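Local coordinates for SusD family protein (Bacteroides uniformis, PDB 7KV1) that probably binds beta-glucan at the bacterial cell surface as a SusD-like glycan-binding protein of a human gut Bacteroides, at residues A[107-112]-A[508-513]. Residues are numbered along the deposited sequence; the frame is centred on the assembly and turned at random.
Sequences NTLGSL and KYIPIA
A single hydrogen bond joins the two segments: the hydroxyl of Thr108 donates to the backbone carbonyl of Pro511, with OG1 2.7 Å from O. The hydroxyl lies in the carbonyl plane, on a lone pair, and the C=O...OG1 angle is 139°. Thr108 holds OG1 anti to its own backbone N (chi1 -166°), which puts CG2 in the crowded position between N and the carbonyl carbon. From there CG2 reaches the N-cap residue of helix 514-519, 4.1 Å from CB of Ala513. That CB also meets the backbone of Gly110, at 4.1 Å from CA, where the two backbones come close. Beyond the oxygen, roughly in line with the CB-OG1 bond, the extended Ile510 side chain crosses Thr108 obliquely and brings CD1 to 3.5 Å from OG1. The same CD1 then packs 4.0 Å from CB of Leu109, the two side chains crossing at about a right angle. An alanine in place of Thr108 would remove both OG1 and CG2, and would probably cost the segments their one direct hydrogen bond and loosen the packing against Ala513. Farther out, Asn94 ND2 holds the carbonyl of Thr108, while Asn526 and Gln525 bind the backbone of Ile510 and Ile512. Leu98 of helix 93-99 and Tyr162 of helix 138-162 both touch Leu109 and Ile510, and so pack beside the contact. Leu109 and Ala513 occupy N-cap positions, and the contact packs the N-terminal end of helix 110-129 and the loop before it against the loop leading into helix 514-519, in the largely helical, TPR-containing SusD fold.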
ATOM      1  N   ASN A 107      13.988  -0.209  16.879  1.00 21.50           N
ATOM      2  CA  ASN A 107      13.354   0.971  16.224  1.00 22.10           C
ATOM      3  C   ASN A 107      13.031   0.590  14.773  1.00 22.73           C
ATOM      4  O   ASN A 107      13.791   0.967  13.856  1.00 22.95           O
ATOM      5  CB  ASN A 107      14.242   2.214  16.295  1.00 21.75           C
ATOM      6  CG  ASN A 107      14.353   2.772  17.696  1.00 25.36           C
ATOM      7  OD1 ASN A 107      13.435   3.432  18.169  1.00 29.22           O
ATOM      8  ND2 ASN A 107      15.444   2.466  18.375  1.00 23.00           N
ATOM      9  N   THR A 108      11.958  -0.165  14.594  1.00 23.35           N
ATOM     10  CA  THR A 108      11.552  -0.752  13.296  1.00 21.63           C
ATOM     11  C   THR A 108      10.026  -0.902  13.291  1.00 21.52           C
ATOM     12  O   THR A 108       9.356  -0.292  14.149  1.00 22.96           O
ATOM     13  CB  THR A 108      12.360  -2.031  13.078  1.00 22.46           C
ATOM     14  OG1 THR A 108      12.212  -2.414  11.707  1.00 22.37           O
ATOM     15  CG2 THR A 108      11.922  -3.129  14.021  1.00 22.22           C
ATOM     16  N   LEU A 109       9.468  -1.641  12.343  1.00 22.14           N
ATOM     17  CA  LEU A 109       8.003  -1.873  12.234  1.00 22.49           C
ATOM     18  C   LEU A 109       7.645  -3.276  12.758  1.00 23.19           C
ATOM     19  O   LEU A 109       6.996  -4.044  12.054  1.00 22.14           O
ATOM     20  CB  LEU A 109       7.627  -1.648  10.778  1.00 21.64           C
ATOM     21  CG  LEU A 109       7.779  -0.211  10.284  1.00 23.35           C
ATOM     22  CD1 LEU A 109       7.362  -0.100   8.842  1.00 24.94           C
ATOM     23  CD2 LEU A 109       6.960   0.756  11.127  1.00 23.59           C
ATOM     24  N   GLY A 110       8.010  -3.579  13.998  1.00 24.67           N
ATOM     25  CA  GLY A 110       7.738  -4.887  14.634  1.00 23.66           C
ATOM     26  C   GLY A 110       6.268  -5.256  14.616  1.00 22.32           C
ATOM     27  O   GLY A 110       5.944  -6.444  14.446  1.00 23.12           O
ATOM     28  N   SER A 111       5.376  -4.277  14.793  1.00 23.37           N
ATOM     29  CA  SER A 111       3.915  -4.520  14.862  1.00 25.24           C
ATOM     30  C   SER A 111       3.412  -5.085  13.527  1.00 23.51           C
ATOM     31  O   SER A 111       2.522  -5.956  13.541  1.00 22.57           O
ATOM     32  CB  SER A 111       3.167  -3.264  15.280  1.00 25.70           C
ATOM     33  OG  SER A 111       3.319  -2.296  14.280  1.00 27.97           O
ATOM     34  N   LEU A 112       3.995  -4.654  12.406  1.00 24.21           N
ATOM     35  CA  LEU A 112       3.588  -5.105  11.057  1.00 24.84           C
ATOM     36  C   LEU A 112       3.909  -6.593  10.925  1.00 23.46           C
ATOM     37  O   LEU A 112       3.076  -7.334  10.379  1.00 24.83           O
ATOM     38  CB  LEU A 112       4.329  -4.260  10.009  1.00 27.38           C
ATOM     39  CG  LEU A 112       3.533  -3.831   8.799  1.00 29.13           C
ATOM     40  CD1 LEU A 112       2.282  -3.068   9.232  1.00 31.38           C
ATOM     41  CD2 LEU A 112       4.394  -2.997   7.853  1.00 29.36           C
ATOM     42  N   LYS A 508      17.250  -1.820   1.974  1.00 20.12           N
ATOM     43  CA  LYS A 508      16.075  -2.412   1.296  1.00 19.46           C
ATOM     44  C   LYS A 508      15.255  -3.317   2.206  1.00 18.72           C
ATOM     45  O   LYS A 508      14.047  -3.424   1.966  1.00 17.26           O
ATOM     46  CB  LYS A 508      16.531  -3.242   0.099  1.00 22.29           C
ATOM     47  CG  LYS A 508      15.390  -3.739  -0.768  1.00 21.54           C
ATOM     48  CD  LYS A 508      15.846  -4.138  -2.167  1.00 20.87           C
ATOM     49  CE  LYS A 508      14.703  -4.720  -2.959  1.00 21.44           C
ATOM     50  NZ  LYS A 508      15.092  -4.966  -4.374  1.00 21.17           N
ATOM     51  N   TYR A 509      15.868  -3.958   3.189  1.00 17.49           N
ATOM     52  CA  TYR A 509      15.185  -4.855   4.159  1.00 18.18           C
ATOM     53  C   TYR A 509      15.408  -4.269   5.549  1.00 18.00           C
ATOM     54  O   TYR A 509      16.560  -4.201   5.979  1.00 17.51           O
ATOM     55  CB  TYR A 509      15.710  -6.286   4.026  1.00 18.84           C
ATOM     56  CG  TYR A 509      15.682  -6.775   2.602  1.00 20.43           C
ATOM     57  CD1 TYR A 509      14.478  -6.879   1.929  1.00 22.18           C
ATOM     58  CD2 TYR A 509      16.838  -7.098   1.923  1.00 22.47           C
ATOM     59  CE1 TYR A 509      14.414  -7.305   0.615  1.00 21.14           C
ATOM     60  CE2 TYR A 509      16.795  -7.503   0.602  1.00 24.28           C
ATOM     61  CZ  TYR A 509      15.578  -7.638  -0.041  1.00 23.11           C
ATOM     62  OH  TYR A 509      15.521  -8.013  -1.358  1.00 21.58           O
ATOM     63  N   ILE A 510      14.346  -3.793   6.192  1.00 19.34           N
ATOM     64  CA  ILE A 510      14.471  -3.088   7.498  1.00 19.01           C
ATOM     65  C   ILE A 510      14.820  -4.112   8.582  1.00 19.01           C
ATOM     66  O   ILE A 510      14.618  -5.315   8.433  1.00 17.75           O
ATOM     67  CB  ILE A 510      13.195  -2.277   7.797  1.00 19.07           C
ATOM     68  CG1 ILE A 510      12.019  -3.200   8.101  1.00 19.13           C
ATOM     69  CG2 ILE A 510      12.917  -1.329   6.641  1.00 19.81           C
ATOM     70  CD1 ILE A 510      10.770  -2.497   8.503  1.00 19.29           C
ATOM     71  N   PRO A 511      15.346  -3.656   9.733  1.00 20.51           N
ATOM     72  CA  PRO A 511      15.638  -4.565  10.849  1.00 19.67           C
ATOM     73  C   PRO A 511      14.423  -5.384  11.332  1.00 18.03           C
ATOM     74  O   PRO A 511      13.321  -4.870  11.440  1.00 18.58           O
ATOM     75  CB  PRO A 511      16.124  -3.602  11.950  1.00 19.47           C
ATOM     76  CG  PRO A 511      16.647  -2.413  11.176  1.00 20.13           C
ATOM     77  CD  PRO A 511      15.668  -2.262  10.028  1.00 19.59           C
ATOM     78  N   ILE A 512      14.678  -6.643  11.680  1.00 17.03           N
ATOM     79  CA  ILE A 512      13.741  -7.508  12.447  1.00 18.41           C
ATOM     80  C   ILE A 512      13.811  -7.041  13.909  1.00 20.06           C
ATOM     81  O   ILE A 512      14.937  -6.709  14.383  1.00 19.61           O
ATOM     82  CB  ILE A 512      14.124  -8.979  12.248  1.00 19.34           C
ATOM     83  CG1 ILE A 512      14.054  -9.370  10.758  1.00 19.84           C
ATOM     84  CG2 ILE A 512      13.267  -9.889  13.091  1.00 19.01           C
ATOM     85  CD1 ILE A 512      14.667 -10.732  10.460  1.00 21.61           C
ATOM     86  N   ALA A 513      12.668  -7.002  14.593  1.00 20.39           N
ATOM     87  CA  ALA A 513      12.559  -6.506  15.982  1.00 21.75           C
ATOM     88  C   ALA A 513      13.308  -7.456  16.923  1.00 24.63           C
ATOM     89  O   ALA A 513      13.235  -8.684  16.753  1.00 22.68           O
ATOM     90  CB  ALA A 513      11.125  -6.320  16.385  1.00 22.55           C
TER